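Clavulanic acid biosynthesis oligopeptide binding protein 2 (Streptomyces clavuligerus, PDB 2WOL) is an extracellular-type solute-binding protein of the clavulanic acid biosynthetic pathway that probably binds oligopeptides. Local coordinates at residues S302-F316 with V441-G454. Sequence-based numbering, arbitrary orientation.
Sequences SFLHFVAMQPHIPPF and VREHGLGLLVTDWG
Gly447, Ile313 and Phe306 bury the most surface in this contact, and each meets the opposite segment differently. Gly447 lies under the Phe316 ring: its carbonyl oxygen sits over the ring centre, 3.7 Å above the plane, and Phe316 CE1 is 3.6 Å from Gly447 CA, so the ring packs directly on the Gly447 backbone. The same oxygen accepts the Gln310 backbone N-H, while Gln310 NE2 donates to Leu446 O at 3.1 Å, nearly straight and in the amide plane. The NE2 group also reaches Ala308 O, approaching from above the carbonyl plane, so two carbonyls fix the rotation of the amide.

Ile313, placed by the type I turn from Gln310 to Ile313, fits over the end of helix 438-444. Its CD1 lies 3.8 Å from Val441 O, and its CG2 packs against Gly445 O and Gly447 N. Here a Schellman motif with Gly445 at C-prime ends the helix. Beside it, the Arg442 guanidinium stacks flat on the His312 ring (planes at 6°, centres 4.1 Å apart) while its NH1 forms a salt bridge with Glu484.

Further along, Phe306 CG sits between the backbone N and the carbonyl carbon (chi1 65°), which lays the ring beside Thr451. Thr451 CG2 covers one face in a CH-pi contact, 3.7 Å from the centroid, and Trp453 CB meets the ring edge at 3.7 Å from CE2.

Paired N-H···O bonds join Leu304 with Trp453, Phe306 with Thr451 and Ala308 with Leu449. With strand axes at 156° and strands 523-534 and 391-398 on the outer flanks, this is an antiparallel strand pair inside the mixed sheet of one lobe of the type 2 periplasmic-binding-protein fold.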
ATOM      1  N   SER A 302       2.781   1.172   7.867  1.00 13.37           N
ATOM      2  CA  SER A 302       1.367   1.545   7.687  1.00 13.29           C
ATOM      3  C   SER A 302       0.451   0.357   7.374  1.00 12.63           C
ATOM      4  O   SER A 302      -0.754   0.531   7.176  1.00 12.41           O
ATOM      5  CB  SER A 302       1.194   2.666   6.656  1.00 13.67           C
ATOM      6  OG  SER A 302       1.712   3.884   7.164  1.00 15.97           O
ATOM      7  N   PHE A 303       1.026  -0.843   7.345  1.00 11.85           N
ATOM      8  CA  PHE A 303       0.245  -2.064   7.191  1.00 11.03           C
ATOM      9  C   PHE A 303      -0.375  -2.457   8.523  1.00 10.40           C
ATOM     10  O   PHE A 303       0.192  -2.191   9.591  1.00 10.57           O
ATOM     11  CB  PHE A 303       1.111  -3.209   6.661  1.00 11.00           C
ATOM     12  CG  PHE A 303       1.291  -3.204   5.166  1.00 11.34           C
ATOM     13  CD1 PHE A 303       2.035  -2.204   4.540  1.00 12.39           C
ATOM     14  CD2 PHE A 303       0.737  -4.212   4.388  1.00 11.89           C
ATOM     15  CE1 PHE A 303       2.208  -2.206   3.158  1.00 12.92           C
ATOM     16  CE2 PHE A 303       0.906  -4.220   3.005  1.00 12.14           C
ATOM     17  CZ  PHE A 303       1.634  -3.214   2.391  1.00 12.70           C
ATOM     18  N   LEU A 304      -1.548  -3.076   8.444  1.00  9.61           N
ATOM     19  CA  LEU A 304      -2.236  -3.609   9.608  1.00  9.15           C
ATOM     20  C   LEU A 304      -2.339  -5.122   9.480  1.00  8.74           C
ATOM     21  O   LEU A 304      -2.747  -5.631   8.443  1.00  8.85           O
ATOM     22  CB  LEU A 304      -3.637  -3.000   9.728  1.00  9.14           C
ATOM     23  CG  LEU A 304      -4.586  -3.627  10.759  1.00  8.67           C
ATOM     24  CD1 LEU A 304      -4.179  -3.273  12.176  1.00  8.59           C
ATOM     25  CD2 LEU A 304      -6.021  -3.204  10.499  1.00  9.31           C
ATOM     26  N   HIS A 305      -1.967  -5.825  10.543  1.00  8.43           N
ATOM     27  CA  HIS A 305      -2.172  -7.257  10.642  1.00  8.46           C
ATOM     28  C   HIS A 305      -3.432  -7.472  11.470  1.00  7.80           C
ATOM     29  O   HIS A 305      -3.566  -6.922  12.567  1.00  7.48           O
ATOM     30  CB  HIS A 305      -0.961  -7.912  11.312  0.50  8.66           C
ATOM     31  CG  HIS A 305      -0.911  -9.401  11.163  0.50 10.05           C
ATOM     32  ND1 HIS A 305      -0.861 -10.026   9.934  0.50 11.67           N
ATOM     33  CD2 HIS A 305      -0.875 -10.388  12.088  0.50 11.90           C
ATOM     34  CE1 HIS A 305      -0.813 -11.333  10.109  0.50 12.01           C
ATOM     35  NE2 HIS A 305      -0.825 -11.580  11.407  0.50 12.19           N
ATOM     36  N   PHE A 306      -4.366  -8.258  10.940  1.00  7.38           N
ATOM     37  CA  PHE A 306      -5.640  -8.461  11.617  1.00  7.59           C
ATOM     38  C   PHE A 306      -6.257  -9.823  11.337  1.00  7.45           C
ATOM     39  O   PHE A 306      -5.807 -10.557  10.458  1.00  7.53           O
ATOM     40  CB  PHE A 306      -6.636  -7.327  11.291  1.00  7.55           C
ATOM     41  CG  PHE A 306      -7.065  -7.264   9.843  1.00  7.88           C
ATOM     42  CD1 PHE A 306      -8.263  -7.848   9.436  1.00  8.25           C
ATOM     43  CD2 PHE A 306      -6.293  -6.589   8.899  1.00  7.75           C
ATOM     44  CE1 PHE A 306      -8.678  -7.775   8.109  1.00  9.94           C
ATOM     45  CE2 PHE A 306      -6.701  -6.511   7.569  1.00  8.72           C
ATOM     46  CZ  PHE A 306      -7.896  -7.110   7.173  1.00  8.90           C
ATOM     47  N   VAL A 307      -7.280 -10.155  12.119  1.00  7.33           N
ATOM     48  CA  VAL A 307      -8.098 -11.334  11.883  1.00  7.65           C
ATOM     49  C   VAL A 307      -9.509 -10.861  11.537  1.00  7.58           C
ATOM     50  O   VAL A 307     -10.090 -10.031  12.248  1.00  8.12           O
ATOM     51  CB  VAL A 307      -8.123 -12.271  13.120  1.00  7.55           C
ATOM     52  CG1 VAL A 307      -9.109 -13.424  12.917  1.00  9.01           C
ATOM     53  CG2 VAL A 307      -6.722 -12.808  13.413  1.00  8.26           C
ATOM     54  N   ALA A 308     -10.039 -11.374  10.432  1.00  7.42           N
ATOM     55  CA  ALA A 308     -11.398 -11.062  10.015  1.00  7.14           C
ATOM     56  C   ALA A 308     -12.331 -12.200  10.388  1.00  7.56           C
ATOM     57  O   ALA A 308     -11.962 -13.365  10.283  1.00  7.55           O
ATOM     58  CB  ALA A 308     -11.445 -10.810   8.513  1.00  7.00           C
ATOM     59  N   MET A 309     -13.535 -11.848  10.831  1.00  7.66           N
ATOM     60  CA  MET A 309     -14.584 -12.825  11.112  1.00  8.03           C
ATOM     61  C   MET A 309     -15.766 -12.631  10.166  1.00  8.19           C
ATOM     62  O   MET A 309     -16.190 -11.504   9.908  1.00  8.46           O
ATOM     63  CB  MET A 309     -15.017 -12.749  12.572  1.00  8.01           C
ATOM     64  CG  MET A 309     -14.038 -13.440  13.505  1.00  8.36           C
ATOM     65  SD  MET A 309     -14.421 -13.220  15.245  1.00  8.29           S
ATOM     66  CE  MET A 309     -13.719 -11.604  15.564  1.00  8.62           C
ATOM     67  N   GLN A 310     -16.279 -13.748   9.653  1.00  8.40           N
ATOM     68  CA  GLN A 310     -17.218 -13.751   8.532  1.00  8.35           C
ATOM     69  C   GLN A 310     -18.638 -14.107   8.970  1.00  8.67           C
ATOM     70  O   GLN A 310     -18.913 -15.272   9.242  1.00  8.67           O
ATOM     71  CB  GLN A 310     -16.744 -14.751   7.470  1.00  8.13           C
ATOM     72  CG  GLN A 310     -15.564 -14.295   6.608  1.00  8.19           C
ATOM     73  CD  GLN A 310     -14.368 -13.848   7.422  1.00  8.39           C
ATOM     74  OE1 GLN A 310     -14.115 -12.653   7.548  1.00  9.67           O
ATOM     75  NE2 GLN A 310     -13.646 -14.803   8.002  1.00  8.81           N
ATOM     76  N   PRO A 311     -19.541 -13.105   9.049  1.00  9.09           N
ATOM     77  CA  PRO A 311     -20.937 -13.387   9.413  1.00  9.43           C
ATOM     78  C   PRO A 311     -21.648 -14.420   8.529  1.00 10.12           C
ATOM     79  O   PRO A 311     -22.614 -15.043   8.981  1.00 10.72           O
ATOM     80  CB  PRO A 311     -21.609 -12.016   9.294  1.00  9.59           C
ATOM     81  CG  PRO A 311     -20.503 -11.059   9.595  1.00  9.39           C
ATOM     82  CD  PRO A 311     -19.326 -11.657   8.872  1.00  8.88           C
ATOM     83  N   HIS A 312     -21.171 -14.604   7.300  1.00 10.37           N
ATOM     84  CA  HIS A 312     -21.732 -15.615   6.397  1.00 10.29           C
ATOM     85  C   HIS A 312     -21.351 -17.055   6.769  1.00 10.57           C
ATOM     86  O   HIS A 312     -21.846 -18.017   6.163  1.00 10.88           O
ATOM     87  CB  HIS A 312     -21.409 -15.306   4.927  1.00 10.22           C
ATOM     88  CG  HIS A 312     -20.014 -14.809   4.687  1.00  9.96           C
ATOM     89  ND1 HIS A 312     -19.617 -13.523   4.991  1.00 10.02           N
ATOM     90  CD2 HIS A 312     -18.936 -15.416   4.135  1.00 10.19           C
ATOM     91  CE1 HIS A 312     -18.350 -13.365   4.649  1.00  9.97           C
ATOM     92  NE2 HIS A 312     -17.913 -14.498   4.129  1.00 10.57           N
ATOM     93  N   ILE A 313     -20.486 -17.197   7.770  1.00 10.39           N
ATOM     94  CA  ILE A 313     -20.076 -18.503   8.276  1.00 10.22           C
ATOM     95  C   ILE A 313     -20.540 -18.650   9.729  1.00 10.65           C
ATOM     96  O   ILE A 313     -19.879 -18.151  10.636  1.00 10.28           O
ATOM     97  CB  ILE A 313     -18.528 -18.700   8.196  1.00 10.26           C
ATOM     98  CG1 ILE A 313     -17.965 -18.315   6.815  1.00 10.33           C
ATOM     99  CG2 ILE A 313     -18.129 -20.122   8.618  1.00 10.03           C
ATOM    100  CD1 ILE A 313     -18.506 -19.127   5.635  1.00  9.62           C
ATOM    101  N   PRO A 314     -21.690 -19.313   9.958  1.00 11.03           N
ATOM    102  CA  PRO A 314     -22.123 -19.556  11.336  1.00 11.09           C
ATOM    103  C   PRO A 314     -21.037 -20.263  12.151  1.00 10.93           C
ATOM    104  O   PRO A 314     -20.307 -21.086  11.602  1.00 11.15           O
ATOM    105  CB  PRO A 314     -23.344 -20.464  11.157  1.00 11.14           C
ATOM    106  CG  PRO A 314     -23.885 -20.084   9.820  1.00 11.74           C
ATOM    107  CD  PRO A 314     -22.664 -19.833   8.978  1.00 11.10           C
ATOM    108  N   PRO A 315     -20.924 -19.948  13.455  1.00 10.63           N
ATOM    109  CA  PRO A 315     -21.780 -19.043  14.223  1.00 10.29           C
ATOM    110  C   PRO A 315     -21.305 -17.584  14.264  1.00 10.19           C
ATOM    111  O   PRO A 315     -21.718 -16.830  15.148  1.00 10.08           O
ATOM    112  CB  PRO A 315     -21.714 -19.646  15.626  1.00 10.57           C
ATOM    113  CG  PRO A 315     -20.324 -20.162  15.716  1.00 10.75           C
ATOM    114  CD  PRO A 315     -19.896 -20.560  14.315  1.00 10.46           C
ATOM    115  N   PHE A 316     -20.467 -17.187  13.311  1.00  9.72           N
ATOM    116  CA  PHE A 316     -19.911 -15.831  13.315  1.00  9.60           C
ATOM    117  C   PHE A 316     -20.891 -14.758  12.844  1.00  9.70           C
ATOM    118  O   PHE A 316     -20.551 -13.582  12.794  1.00  9.57           O
ATOM    119  CB  PHE A 316     -18.592 -15.782  12.544  1.00  9.32           C
ATOM    120  CG  PHE A 316     -17.523 -16.620  13.165  1.00  8.81           C
ATOM    121  CD1 PHE A 316     -17.328 -17.930  12.757  1.00  8.45           C
ATOM    122  CD2 PHE A 316     -16.749 -16.115  14.202  1.00  8.35           C
ATOM    123  CE1 PHE A 316     -16.354 -18.719  13.348  1.00  9.27           C
ATOM    124  CE2 PHE A 316     -15.769 -16.898  14.802  1.00  8.74           C
ATOM    125  CZ  PHE A 316     -15.573 -18.204  14.373  1.00  9.44           C
ATOM    126  N   VAL A 441     -14.003 -18.786   0.701  1.00 11.50           N
ATOM    127  CA  VAL A 441     -14.310 -18.616   2.119  1.00 11.02           C
ATOM    128  C   VAL A 441     -15.503 -19.502   2.509  1.00 10.92           C
ATOM    129  O   VAL A 441     -15.479 -20.163   3.548  1.00 10.62           O
ATOM    130  CB  VAL A 441     -14.562 -17.121   2.462  1.00 11.06           C
ATOM    131  CG1 VAL A 441     -15.104 -16.954   3.881  1.00 10.37           C
ATOM    132  CG2 VAL A 441     -13.276 -16.316   2.287  1.00 11.30           C
ATOM    133  N   ARG A 442     -16.525 -19.531   1.656  1.00 11.06           N
ATOM    134  CA  ARG A 442     -17.703 -20.372   1.884  1.00 11.28           C
ATOM    135  C   ARG A 442     -17.413 -21.863   1.687  1.00 11.54           C
ATOM    136  O   ARG A 442     -17.855 -22.689   2.484  1.00 11.78           O
ATOM    137  CB  ARG A 442     -18.867 -19.913   1.005  1.00 11.49           C
ATOM    138  CG  ARG A 442     -19.511 -18.629   1.486  1.00 12.32           C
ATOM    139  CD  ARG A 442     -20.347 -17.992   0.390  1.00 12.67           C
ATOM    140  NE  ARG A 442     -21.053 -16.804   0.861  1.00 12.58           N
ATOM    141  CZ  ARG A 442     -20.503 -15.596   0.969  1.00 12.86           C
ATOM    142  NH1 ARG A 442     -19.225 -15.405   0.645  1.00 12.43           N
ATOM    143  NH2 ARG A 442     -21.238 -14.579   1.404  1.00 12.70           N
ATOM    144  N   GLU A 443     -16.660 -22.201   0.639  1.00 11.50           N
ATOM    145  CA  GLU A 443     -16.304 -23.601   0.352  1.00 11.99           C
ATOM    146  C   GLU A 443     -15.649 -24.296   1.550  1.00 11.41           C
ATOM    147  O   GLU A 443     -15.979 -25.444   1.879  1.00 11.26           O
ATOM    148  CB  GLU A 443     -15.383 -23.686  -0.873  1.00 11.98           C
ATOM    149  CG  GLU A 443     -14.931 -25.108  -1.216  1.00 12.99           C
ATOM    150  CD  GLU A 443     -13.947 -25.182  -2.377  1.00 13.80           C
ATOM    151  OE1 GLU A 443     -13.796 -24.188  -3.122  1.00 17.50           O
ATOM    152  OE2 GLU A 443     -13.316 -26.248  -2.543  1.00 16.96           O
ATOM    153  N   HIS A 444     -14.726 -23.590   2.197  1.00 10.90           N
ATOM    154  CA  HIS A 444     -13.952 -24.156   3.294  1.00 10.61           C
ATOM    155  C   HIS A 444     -14.482 -23.756   4.668  1.00  9.96           C
ATOM    156  O   HIS A 444     -13.945 -24.192   5.686  1.00 10.39           O
ATOM    157  CB  HIS A 444     -12.479 -23.778   3.156  1.00 10.43           C
ATOM    158  CG  HIS A 444     -11.849 -24.285   1.899  1.00 11.46           C
ATOM    159  ND1 HIS A 444     -11.560 -25.618   1.700  1.00 12.08           N
ATOM    160  CD2 HIS A 444     -11.461 -23.643   0.773  1.00 12.65           C
ATOM    161  CE1 HIS A 444     -11.016 -25.774   0.505  1.00 12.94           C
ATOM    162  NE2 HIS A 444     -10.942 -24.589  -0.076  1.00 12.99           N
ATOM    163  N   GLY A 445     -15.532 -22.940   4.685  1.00  9.64           N
ATOM    164  CA  GLY A 445     -16.179 -22.527   5.936  1.00  9.14           C
ATOM    165  C   GLY A 445     -15.219 -21.801   6.856  1.00  9.35           C
ATOM    166  O   GLY A 445     -15.058 -22.169   8.026  1.00  9.12           O
ATOM    167  N   LEU A 446     -14.596 -20.758   6.318  1.00  9.14           N
ATOM    168  CA  LEU A 446     -13.544 -20.020   7.016  1.00  9.03           C
ATOM    169  C   LEU A 446     -14.129 -18.869   7.829  1.00  9.09           C
ATOM    170  O   LEU A 446     -14.227 -17.732   7.356  1.00  9.27           O
ATOM    171  CB  LEU A 446     -12.487 -19.521   6.021  1.00  9.18           C
ATOM    172  CG  LEU A 446     -11.884 -20.602   5.112  1.00  9.03           C
ATOM    173  CD1 LEU A 446     -10.928 -20.021   4.079  1.00  9.86           C
ATOM    174  CD2 LEU A 446     -11.199 -21.702   5.929  1.00 10.09           C
ATOM    175  N   GLY A 447     -14.525 -19.186   9.059  1.00  8.98           N
ATOM    176  CA  GLY A 447     -15.156 -18.230   9.963  1.00  8.71           C
ATOM    177  C   GLY A 447     -14.208 -17.143  10.429  1.00  8.42           C
ATOM    178  O   GLY A 447     -14.643 -16.036  10.752  1.00  8.55           O
ATOM    179  N   LEU A 448     -12.918 -17.479  10.476  1.00  8.33           N
ATOM    180  CA  LEU A 448     -11.856 -16.513  10.754  1.00  8.13           C
ATOM    181  C   LEU A 448     -10.802 -16.573   9.657  1.00  8.10           C
ATOM    182  O   LEU A 448     -10.562 -17.639   9.082  1.00  8.07           O
ATOM    183  CB  LEU A 448     -11.190 -16.784  12.109  1.00  8.54           C
ATOM    184  CG  LEU A 448     -12.072 -17.024  13.337  1.00  8.98           C
ATOM    185  CD1 LEU A 448     -12.174 -18.522  13.607  1.00 11.21           C
ATOM    186  CD2 LEU A 448     -11.524 -16.313  14.558  1.00 11.90           C
ATOM    187  N   LEU A 449     -10.175 -15.431   9.385  1.00  7.83           N
ATOM    188  CA  LEU A 449      -9.133 -15.319   8.362  1.00  8.19           C
ATOM    189  C   LEU A 449      -8.004 -14.439   8.867  1.00  8.43           C
ATOM    190  O   LEU A 449      -8.254 -13.353   9.403  1.00  8.25           O
ATOM    191  CB  LEU A 449      -9.702 -14.713   7.074  1.00  8.22           C
ATOM    192  CG  LEU A 449     -10.699 -15.560   6.277  1.00  8.62           C
ATOM    193  CD1 LEU A 449     -11.443 -14.704   5.261  1.00  9.35           C
ATOM    194  CD2 LEU A 449      -9.963 -16.712   5.585  1.00  9.11           C
ATOM    195  N   VAL A 450      -6.767 -14.901   8.690  1.00  8.91           N
ATOM    196  CA  VAL A 450      -5.589 -14.106   9.031  1.00  9.40           C
ATOM    197  C   VAL A 450      -5.112 -13.372   7.789  1.00  9.42           C
ATOM    198  O   VAL A 450      -4.929 -13.978   6.732  1.00  9.39           O
ATOM    199  CB  VAL A 450      -4.426 -14.984   9.560  1.00  9.70           C
ATOM    200  CG1 VAL A 450      -3.187 -14.128   9.872  1.00 10.12           C
ATOM    201  CG2 VAL A 450      -4.855 -15.761  10.790  1.00  9.64           C
ATOM    202  N   THR A 451      -4.904 -12.065   7.907  1.00  9.52           N
ATOM    203  CA  THR A 451      -4.349 -11.319   6.787  1.00 10.17           C
ATOM    204  C   THR A 451      -3.598 -10.067   7.223  1.00 10.20           C
ATOM    205  O   THR A 451      -3.570  -9.728   8.404  1.00  9.85           O
ATOM    206  CB  THR A 451      -5.430 -10.996   5.716  1.00 10.45           C
ATOM    207  OG1 THR A 451      -4.787 -10.650   4.483  1.00 11.59           O
ATOM    208  CG2 THR A 451      -6.348  -9.868   6.159  1.00 11.25           C
ATOM    209  N   ASP A 452      -2.959  -9.412   6.261  1.00 10.67           N
ATOM    210  CA  ASP A 452      -2.402  -8.086   6.472  1.00 11.15           C
ATOM    211  C   ASP A 452      -2.838  -7.193   5.321  1.00 10.74           C
ATOM    212  O   ASP A 452      -3.203  -7.690   4.254  1.00 11.79           O
ATOM    213  CB  ASP A 452      -0.878  -8.122   6.656  1.00 11.83           C
ATOM    214  CG  ASP A 452      -0.121  -8.469   5.383  1.00 14.19           C
ATOM    215  OD1 ASP A 452      -0.662  -9.163   4.497  1.00 16.81           O
ATOM    216  OD2 ASP A 452       1.052  -8.050   5.282  1.00 18.47           O
ATOM    217  N   TRP A 453      -2.824  -5.885   5.553  1.00  9.99           N
ATOM    218  CA  TRP A 453      -3.378  -4.924   4.612  1.00  9.62           C
ATOM    219  C   TRP A 453      -2.627  -3.607   4.699  1.00  9.33           C
ATOM    220  O   TRP A 453      -2.319  -3.134   5.792  1.00  9.06           O
ATOM    221  CB  TRP A 453      -4.861  -4.690   4.917  1.00  9.78           C
ATOM    222  CG  TRP A 453      -5.429  -3.445   4.297  1.00  9.79           C
ATOM    223  CD1 TRP A 453      -5.735  -2.278   4.942  1.00 10.31           C
ATOM    224  CD2 TRP A 453      -5.754  -3.238   2.916  1.00  9.91           C
ATOM    225  NE1 TRP A 453      -6.230  -1.361   4.050  1.00 10.01           N
ATOM    226  CE2 TRP A 453      -6.257  -1.922   2.800  1.00  9.84           C
ATOM    227  CE3 TRP A 453      -5.672  -4.035   1.767  1.00  9.46           C
ATOM    228  CZ2 TRP A 453      -6.675  -1.384   1.579  1.00 10.65           C
ATOM    229  CZ3 TRP A 453      -6.099  -3.502   0.556  1.00  9.98           C
ATOM    230  CH2 TRP A 453      -6.587  -2.187   0.472  1.00 10.45           C
ATOM    231  N   GLY A 454      -2.335  -3.032   3.537  1.00  9.00           N
ATOM    232  CA  GLY A 454      -1.836  -1.667   3.436  1.00  9.36           C
ATOM    233  C   GLY A 454      -2.659  -0.911   2.408  1.00  9.12           C
ATOM    234  O   GLY A 454      -3.019  -1.454   1.362  1.00  9.31           O
TER